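PDB 2AE8: imidazoleglycerol-phosphate dehydratase, which catalyses the manganese-dependent dehydration of imidazoleglycerol phosphate to imidazoleacetol phosphate, the sixth step of histidine biosynthesis. Local coordinates for residues B[118-123]-B[129-134]; B[172-177]-B[195-200]. All coordinates share one frame; numbering follows the deposited sequence.

Contact 1: B[118-123]-B[129-134]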
ATOM      1  N   TYR B 118     -30.848  31.040  20.803  1.00 31.83           N
ATOM      2  CA  TYR B 118     -30.343  29.788  20.234  1.00 31.87           C
ATOM      3  C   TYR B 118     -31.454  29.037  19.516  1.00 31.51           C
ATOM      4  O   TYR B 118     -32.523  28.822  20.077  1.00 30.91           O
ATOM      5  CB  TYR B 118     -29.752  28.905  21.351  1.00 32.36           C
ATOM      6  CG  TYR B 118     -28.766  29.643  22.244  1.00 32.92           C
ATOM      7  CD1 TYR B 118     -29.184  30.238  23.441  1.00 34.03           C
ATOM      8  CD2 TYR B 118     -27.423  29.762  21.886  1.00 33.41           C
ATOM      9  CE1 TYR B 118     -28.292  30.930  24.260  1.00 32.66           C
ATOM     10  CE2 TYR B 118     -26.522  30.450  22.698  1.00 32.52           C
ATOM     11  CZ  TYR B 118     -26.973  31.040  23.876  1.00 32.80           C
ATOM     12  OH  TYR B 118     -26.086  31.719  24.678  1.00 33.95           O
ATOM     13  N   GLY B 119     -31.206  28.632  18.271  1.00 30.54           N
ATOM     14  CA  GLY B 119     -32.150  27.773  17.544  1.00 29.98           C
ATOM     15  C   GLY B 119     -31.430  26.701  16.740  1.00 29.98           C
ATOM     16  O   GLY B 119     -30.426  26.998  16.080  1.00 29.80           O
ATOM     17  N   THR B 120     -31.936  25.470  16.821  1.00 29.34           N
ATOM     18  CA  THR B 120     -31.448  24.326  16.032  1.00 29.72           C
ATOM     19  C   THR B 120     -32.623  23.638  15.324  1.00 29.60           C
ATOM     20  O   THR B 120     -33.654  23.358  15.950  1.00 29.54           O
ATOM     21  CB  THR B 120     -30.720  23.307  16.939  1.00 29.76           C
ATOM     22  OG1 THR B 120     -29.512  23.895  17.434  1.00 31.80           O
ATOM     23  CG2 THR B 120     -30.341  22.032  16.174  1.00 30.09           C
HETATM   24  N   MSE B 121     -32.475  23.359  14.029  1.00 29.19           N
HETATM   25  CA  MSE B 121     -33.503  22.630  13.287  1.00 29.66           C
HETATM   26  C   MSE B 121     -32.918  21.530  12.381  1.00 28.77           C
HETATM   27  O   MSE B 121     -31.965  21.767  11.646  1.00 27.23           O
HETATM   28  CB  MSE B 121     -34.333  23.595  12.440  1.00 30.38           C
HETATM   29  CG  MSE B 121     -35.531  22.945  11.778  1.00 35.25           C
HETATM   30 SE   MSE B 121     -36.921  22.624  13.138  1.00 50.33          SE
HETATM   31  CE  MSE B 121     -37.992  21.410  12.213  1.00 41.10           C
ATOM     32  N   TYR B 122     -33.514  20.345  12.444  1.00 28.01           N
ATOM     33  CA  TYR B 122     -33.242  19.286  11.485  1.00 27.69           C
ATOM     34  C   TYR B 122     -34.396  19.271  10.489  1.00 27.89           C
ATOM     35  O   TYR B 122     -35.579  19.311  10.888  1.00 27.52           O
ATOM     36  CB  TYR B 122     -33.148  17.931  12.194  1.00 27.59           C
ATOM     37  CG  TYR B 122     -31.808  17.627  12.831  1.00 27.74           C
ATOM     38  CD1 TYR B 122     -31.506  18.066  14.118  1.00 29.43           C
ATOM     39  CD2 TYR B 122     -30.857  16.874  12.157  1.00 27.03           C
ATOM     40  CE1 TYR B 122     -30.280  17.775  14.713  1.00 28.90           C
ATOM     41  CE2 TYR B 122     -29.638  16.571  12.747  1.00 28.28           C
ATOM     42  CZ  TYR B 122     -29.358  17.021  14.016  1.00 27.97           C
ATOM     43  OH  TYR B 122     -28.147  16.712  14.580  1.00 27.61           O
ATOM     44  N   ILE B 123     -34.071  19.254   9.201  1.00 26.16           N
ATOM     45  CA  ILE B 123     -35.097  19.092   8.174  1.00 27.04           C
ATOM     46  C   ILE B 123     -34.729  17.955   7.207  1.00 27.40           C
ATOM     47  O   ILE B 123     -33.667  18.011   6.571  1.00 27.74           O
ATOM     48  CB  ILE B 123     -35.305  20.378   7.341  1.00 26.86           C
ATOM     49  CG1 ILE B 123     -35.851  21.532   8.203  1.00 26.75           C
ATOM     50  CG2 ILE B 123     -36.218  20.086   6.096  1.00 27.01           C
ATOM     51  CD1 ILE B 123     -37.311  21.401   8.557  1.00 27.26           C
ATOM     52  N   LEU B 129     -30.942  15.089   4.594  1.00 24.53           N
ATOM     53  CA  LEU B 129     -31.170  15.576   5.952  1.00 24.37           C
ATOM     54  C   LEU B 129     -30.215  16.742   6.205  1.00 24.73           C
ATOM     55  O   LEU B 129     -29.007  16.600   5.996  1.00 24.55           O
ATOM     56  CB  LEU B 129     -30.946  14.464   6.987  1.00 24.02           C
ATOM     57  CG  LEU B 129     -31.112  14.855   8.465  1.00 24.02           C
ATOM     58  CD1 LEU B 129     -32.583  15.170   8.818  1.00 24.14           C
ATOM     59  CD2 LEU B 129     -30.586  13.746   9.345  1.00 23.29           C
ATOM     60  N   ALA B 130     -30.750  17.897   6.606  1.00 23.93           N
ATOM     61  CA  ALA B 130     -29.905  19.014   6.987  1.00 23.99           C
ATOM     62  C   ALA B 130     -30.118  19.427   8.433  1.00 24.09           C
ATOM     63  O   ALA B 130     -31.239  19.303   8.974  1.00 23.46           O
ATOM     64  CB  ALA B 130     -30.107  20.204   6.052  1.00 24.59           C
ATOM     65  N   ARG B 131     -29.041  19.907   9.053  1.00 23.50           N
ATOM     66  CA  ARG B 131     -29.112  20.517  10.377  1.00 23.57           C
ATOM     67  C   ARG B 131     -28.560  21.925  10.288  1.00 23.71           C
ATOM     68  O   ARG B 131     -27.480  22.145   9.737  1.00 23.99           O
ATOM     69  CB  ARG B 131     -28.315  19.738  11.429  1.00 23.68           C
ATOM     70  CG  ARG B 131     -28.225  20.458  12.787  1.00 24.35           C
ATOM     71  CD  ARG B 131     -27.263  19.785  13.752  1.00 25.02           C
ATOM     72  NE  ARG B 131     -25.884  19.854  13.268  1.00 25.35           N
ATOM     73  CZ  ARG B 131     -25.097  18.794  13.109  1.00 27.14           C
ATOM     74  NH1 ARG B 131     -25.552  17.577  13.406  1.00 25.45           N
ATOM     75  NH2 ARG B 131     -23.857  18.957  12.658  1.00 24.80           N
ATOM     76  N   VAL B 132     -29.293  22.879  10.853  1.00 22.95           N
ATOM     77  CA  VAL B 132     -28.775  24.244  10.972  1.00 23.68           C
ATOM     78  C   VAL B 132     -28.890  24.695  12.417  1.00 24.32           C
ATOM     79  O   VAL B 132     -29.932  24.499  13.055  1.00 24.64           O
ATOM     80  CB  VAL B 132     -29.458  25.219  10.019  1.00 23.72           C
ATOM     81  CG1 VAL B 132     -28.915  26.629  10.234  1.00 22.29           C
ATOM     82  CG2 VAL B 132     -29.233  24.765   8.551  1.00 24.03           C
ATOM     83  N   VAL B 133     -27.805  25.281  12.912  1.00 24.94           N
ATOM     84  CA  VAL B 133     -27.693  25.784  14.277  1.00 25.93           C
ATOM     85  C   VAL B 133     -27.424  27.273  14.158  1.00 27.26           C
ATOM     86  O   VAL B 133     -26.460  27.668  13.512  1.00 26.73           O
ATOM     87  CB  VAL B 133     -26.498  25.114  15.047  1.00 26.40           C
ATOM     88  CG1 VAL B 133     -26.315  25.750  16.421  1.00 24.28           C
ATOM     89  CG2 VAL B 133     -26.715  23.592  15.181  1.00 25.11           C
ATOM     90  N   VAL B 134     -28.282  28.102  14.756  1.00 28.53           N
ATOM     91  CA  VAL B 134     -27.988  29.547  14.813  1.00 29.13           C
ATOM     92  C   VAL B 134     -27.923  30.107  16.222  1.00 29.96           C
ATOM     93  O   VAL B 134     -28.670  29.691  17.115  1.00 30.00           O
ATOM     94  CB  VAL B 134     -28.820  30.472  13.818  1.00 30.58           C
ATOM     95  CG1 VAL B 134     -29.632  29.715  12.780  1.00 29.35           C
ATOM     96  CG2 VAL B 134     -29.608  31.609  14.530  1.00 29.14           C
TER
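Tyr122 and Arg131 extend from neighbouring strands in the same direction, the arginine's CB, CG and CD laid across one face of the phenol ring. Arg131 CB sits 3.9 Å from the Tyr122 ring centroid, 18° off the ring normal, a CH-pi contact over one face. After the bend at chi3 (65°) the guanidinium stands nearly upright to the ring, 82° between planes, and Arg131 NH1 donates to Tyr122 OH at 3.0 Å, with the oxygen in the guanidinium plane. Tyr122 OH also hydrogen-bonds to Tyr122 of two neighbouring subunits, and Arg131 NH2 forms a salt bridge with Asp179. At the ring's edge, Leu129 CD1 lies 4.1 Å from Tyr122 CD2. The two strands run antiparallel as a beta hairpin, at one side of the second four-stranded sheet of the duplicated half-domain fold. Gly119–Val134, Met121–Val132 and Ile123–Ala130 are hydrogen-bonded pairs, and the bond from Val134 N to Gly119 O is 2.8 Å long. On the face shared with Tyr122 and Arg131, Thr120 and Val133 stand next to each other, with Thr120 OG1 3.6 Å from Val133 CG2. From the other face, Ile123 and Val132 pack against Ala196 of helix 186-205.

Contact 2: B[172-177]-B[195-200]; sequences ARLTTH and KAFSRA
Phe197 holds its CG anti to the backbone N (chi1 173°), a torsion that carries the ring from the helix toward the loop and strand of 172-177, although its CB starts out across that direction. Leu174 takes a different setting, with CG anti to the carbonyl carbon (chi1 -47°), and Thr176 places its methyl CG2 anti to the backbone N. These torsions set Leu174 CD1 and Thr176 CG2 at the rim of the Phe197 ring, both close to its plane. Leu174 CD1 meets the far end of the ring, 4.1 Å from Phe197 CZ, and the leucine meets the ring at a slant. Thr176 comes in at about a right angle to the phenylalanine, its CG2 4.0 Å from Phe197 CD1, while Thr176 OG1 stands 4.1 Å from Phe197 CE1. The backbones stay well apart: the closest pair of CA atoms, Thr176 CA and Phe197 CA, is 8.6 Å distant, so the side chains bridge the gap.

The arrangement is helix-on-sheet packing, helix 186-205 lying against the sheet that includes strand 175-182. Phe165 meets the Phe197 ring edge-to-face, Val168 and Val169 of helix 159-171 also touch it, and so does Phe70 of helix 61-74. Just before Leu174, Arg173 closes the preceding helix with a Schellman motif, its positive phi turning the chain into the strand. Lys195, in a segment assigned to the substrate site by similarity, lies on the same helical segment as Phe197, and its NZ hydrogen-bonds to Tyr118 OH of a neighbouring subunit. All three touching residues are buried, and the contact between them is made by van der Waals packing, which implies cohesion mainly through two methyl groups at the ring's edge instead of directional polar bonds.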
ATOM      1  N   ALA B 172     -25.902  39.994   9.433  1.00 27.73           N
ATOM      2  CA  ALA B 172     -26.764  39.881  10.596  1.00 26.99           C
ATOM      3  C   ALA B 172     -26.030  39.650  11.920  1.00 27.42           C
ATOM      4  O   ALA B 172     -26.658  39.683  12.998  1.00 27.68           O
ATOM      5  CB  ALA B 172     -27.828  38.802  10.367  1.00 27.10           C
ATOM      6  N   ARG B 173     -24.715  39.420  11.850  1.00 27.71           N
ATOM      7  CA  ARG B 173     -23.877  39.108  13.027  1.00 27.12           C
ATOM      8  C   ARG B 173     -24.385  37.887  13.795  1.00 27.33           C
ATOM      9  O   ARG B 173     -24.460  37.902  15.043  1.00 27.33           O
ATOM     10  CB  ARG B 173     -23.725  40.326  13.968  1.00 26.99           C
ATOM     11  CG  ARG B 173     -23.305  41.618  13.252  1.00 26.28           C
ATOM     12  CD  ARG B 173     -22.948  42.720  14.245  1.00 28.27           C
ATOM     13  NE  ARG B 173     -21.831  42.326  15.094  1.00 31.03           N
ATOM     14  CZ  ARG B 173     -20.556  42.469  14.757  1.00 33.00           C
ATOM     15  NH1 ARG B 173     -20.245  43.021  13.593  1.00 33.48           N
ATOM     16  NH2 ARG B 173     -19.595  42.052  15.578  1.00 33.31           N
ATOM     17  N   LEU B 174     -24.750  36.839  13.050  1.00 26.55           N
ATOM     18  CA  LEU B 174     -25.106  35.540  13.639  1.00 26.34           C
ATOM     19  C   LEU B 174     -23.900  34.611  13.617  1.00 26.03           C
ATOM     20  O   LEU B 174     -23.022  34.751  12.767  1.00 25.90           O
ATOM     21  CB  LEU B 174     -26.236  34.847  12.843  1.00 26.10           C
ATOM     22  CG  LEU B 174     -27.460  35.685  12.465  1.00 26.89           C
ATOM     23  CD1 LEU B 174     -28.339  34.925  11.465  1.00 27.40           C
ATOM     24  CD2 LEU B 174     -28.262  36.078  13.714  1.00 28.02           C
ATOM     25  N   THR B 175     -23.851  33.679  14.562  1.00 26.85           N
ATOM     26  CA  THR B 175     -22.967  32.519  14.428  1.00 27.35           C
ATOM     27  C   THR B 175     -23.873  31.399  13.914  1.00 27.74           C
ATOM     28  O   THR B 175     -24.909  31.098  14.536  1.00 28.10           O
ATOM     29  CB  THR B 175     -22.321  32.118  15.770  1.00 27.66           C
ATOM     30  OG1 THR B 175     -21.549  33.216  16.273  1.00 28.58           O
ATOM     31  CG2 THR B 175     -21.389  30.916  15.583  1.00 27.84           C
ATOM     32  N   THR B 176     -23.518  30.804  12.780  1.00 26.44           N
ATOM     33  CA  THR B 176     -24.382  29.781  12.159  1.00 26.17           C
ATOM     34  C   THR B 176     -23.558  28.592  11.660  1.00 26.28           C
ATOM     35  O   THR B 176     -22.536  28.790  11.015  1.00 26.15           O
ATOM     36  CB  THR B 176     -25.211  30.393  11.000  1.00 25.93           C
ATOM     37  OG1 THR B 176     -26.082  31.406  11.530  1.00 25.95           O
ATOM     38  CG2 THR B 176     -26.061  29.332  10.280  1.00 24.88           C
ATOM     39  N   HIS B 177     -23.997  27.374  11.993  1.00 25.43           N
ATOM     40  CA  HIS B 177     -23.416  26.152  11.427  1.00 24.84           C
ATOM     41  C   HIS B 177     -24.464  25.467  10.562  1.00 25.04           C
ATOM     42  O   HIS B 177     -25.536  25.102  11.049  1.00 24.52           O
ATOM     43  CB  HIS B 177     -22.929  25.206  12.538  1.00 24.31           C
ATOM     44  CG  HIS B 177     -21.639  25.647  13.185  1.00 24.60           C
ATOM     45  ND1 HIS B 177     -20.513  24.856  13.211  1.00 25.57           N
ATOM     46  CD2 HIS B 177     -21.298  26.802  13.808  1.00 24.63           C
ATOM     47  CE1 HIS B 177     -19.529  25.502  13.814  1.00 24.90           C
ATOM     48  NE2 HIS B 177     -19.985  26.682  14.197  1.00 26.99           N
ATOM     49  N   LYS B 195     -35.012  25.632   4.610  1.00 26.87           N
ATOM     50  CA  LYS B 195     -36.029  25.351   5.617  1.00 26.98           C
ATOM     51  C   LYS B 195     -35.449  25.330   7.037  1.00 26.74           C
ATOM     52  O   LYS B 195     -35.986  25.961   7.951  1.00 26.36           O
ATOM     53  CB  LYS B 195     -36.789  24.047   5.328  1.00 26.89           C
ATOM     54  CG  LYS B 195     -37.758  24.097   4.102  1.00 29.38           C
ATOM     55  CD  LYS B 195     -38.573  22.782   3.917  1.00 29.02           C
ATOM     56  CE  LYS B 195     -39.395  22.401   5.179  1.00 30.65           C
ATOM     57  NZ  LYS B 195     -40.380  21.289   4.903  1.00 33.70           N
ATOM     58  N   ALA B 196     -34.351  24.607   7.224  1.00 25.99           N
ATOM     59  CA  ALA B 196     -33.732  24.486   8.532  1.00 25.48           C
ATOM     60  C   ALA B 196     -33.184  25.816   9.040  1.00 25.67           C
ATOM     61  O   ALA B 196     -33.363  26.130  10.202  1.00 26.96           O
ATOM     62  CB  ALA B 196     -32.626  23.422   8.513  1.00 25.88           C
ATOM     63  N   PHE B 197     -32.490  26.574   8.198  1.00 25.34           N
ATOM     64  CA  PHE B 197     -31.974  27.867   8.630  1.00 25.59           C
ATOM     65  C   PHE B 197     -33.111  28.801   9.077  1.00 26.50           C
ATOM     66  O   PHE B 197     -33.016  29.443  10.120  1.00 25.91           O
ATOM     67  CB  PHE B 197     -31.187  28.558   7.516  1.00 25.39           C
ATOM     68  CG  PHE B 197     -30.768  29.973   7.871  1.00 26.53           C
ATOM     69  CD1 PHE B 197     -29.658  30.200   8.676  1.00 26.91           C
ATOM     70  CD2 PHE B 197     -31.520  31.077   7.428  1.00 27.49           C
ATOM     71  CE1 PHE B 197     -29.269  31.493   9.021  1.00 27.59           C
ATOM     72  CE2 PHE B 197     -31.151  32.371   7.778  1.00 26.20           C
ATOM     73  CZ  PHE B 197     -30.016  32.585   8.571  1.00 26.82           C
ATOM     74  N   SER B 198     -34.165  28.881   8.260  1.00 27.23           N
ATOM     75  CA  SER B 198     -35.312  29.763   8.522  1.00 28.09           C
ATOM     76  C   SER B 198     -35.955  29.408   9.852  1.00 28.82           C
ATOM     77  O   SER B 198     -36.249  30.285  10.653  1.00 29.59           O
ATOM     78  CB  SER B 198     -36.368  29.598   7.443  1.00 27.55           C
ATOM     79  OG  SER B 198     -35.819  29.825   6.176  1.00 27.49           O
ATOM     80  N   ARG B 199     -36.191  28.119  10.067  1.00 29.05           N
ATOM     81  CA  ARG B 199     -36.840  27.664  11.272  1.00 29.69           C
ATOM     82  C   ARG B 199     -35.971  27.919  12.486  1.00 29.38           C
ATOM     83  O   ARG B 199     -36.459  28.408  13.492  1.00 28.93           O
ATOM     84  CB  ARG B 199     -37.209  26.191  11.182  1.00 30.05           C
ATOM     85  CG  ARG B 199     -38.372  25.914  10.255  1.00 34.10           C
ATOM     86  CD  ARG B 199     -39.233  24.813  10.826  1.00 38.77           C
ATOM     87  NE  ARG B 199     -40.633  25.047  10.478  1.00 44.79           N
ATOM     88  CZ  ARG B 199     -41.668  24.778  11.268  1.00 45.47           C
ATOM     89  NH1 ARG B 199     -41.500  24.248  12.478  1.00 46.22           N
ATOM     90  NH2 ARG B 199     -42.881  25.034  10.830  1.00 47.98           N
ATOM     91  N   ALA B 200     -34.683  27.590  12.385  1.00 29.15           N
ATOM     92  CA  ALA B 200     -33.727  27.835  13.470  1.00 28.88           C
ATOM     93  C   ALA B 200     -33.655  29.323  13.808  1.00 29.28           C
ATOM     94  O   ALA B 200     -33.615  29.694  14.990  1.00 29.06           O
ATOM     95  CB  ALA B 200     -32.324  27.321  13.087  1.00 29.06           C
TER

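From the N terminus, contact 1 comes first and closes the short turn between strands 118-125 and 128-135. Contact 2 opens only later, at 172-177, and closes a loop of 17 residues that holds the rest of strand 175-182 and the start of helix 186-205. The two are thus in series, neither nesting nor crossing. In space their centres are about 8 Å apart. Strands 128-135 and 175-182 are neighbours in one sheet, where Val133 O and His177 N, 2.9 Å apart, probably hydrogen-bond. Helix segment 195-200 packs on the hairpin as well, with Met121 CB 3.5 Å from Ala196 O, tying hairpin, inner strand and helix together.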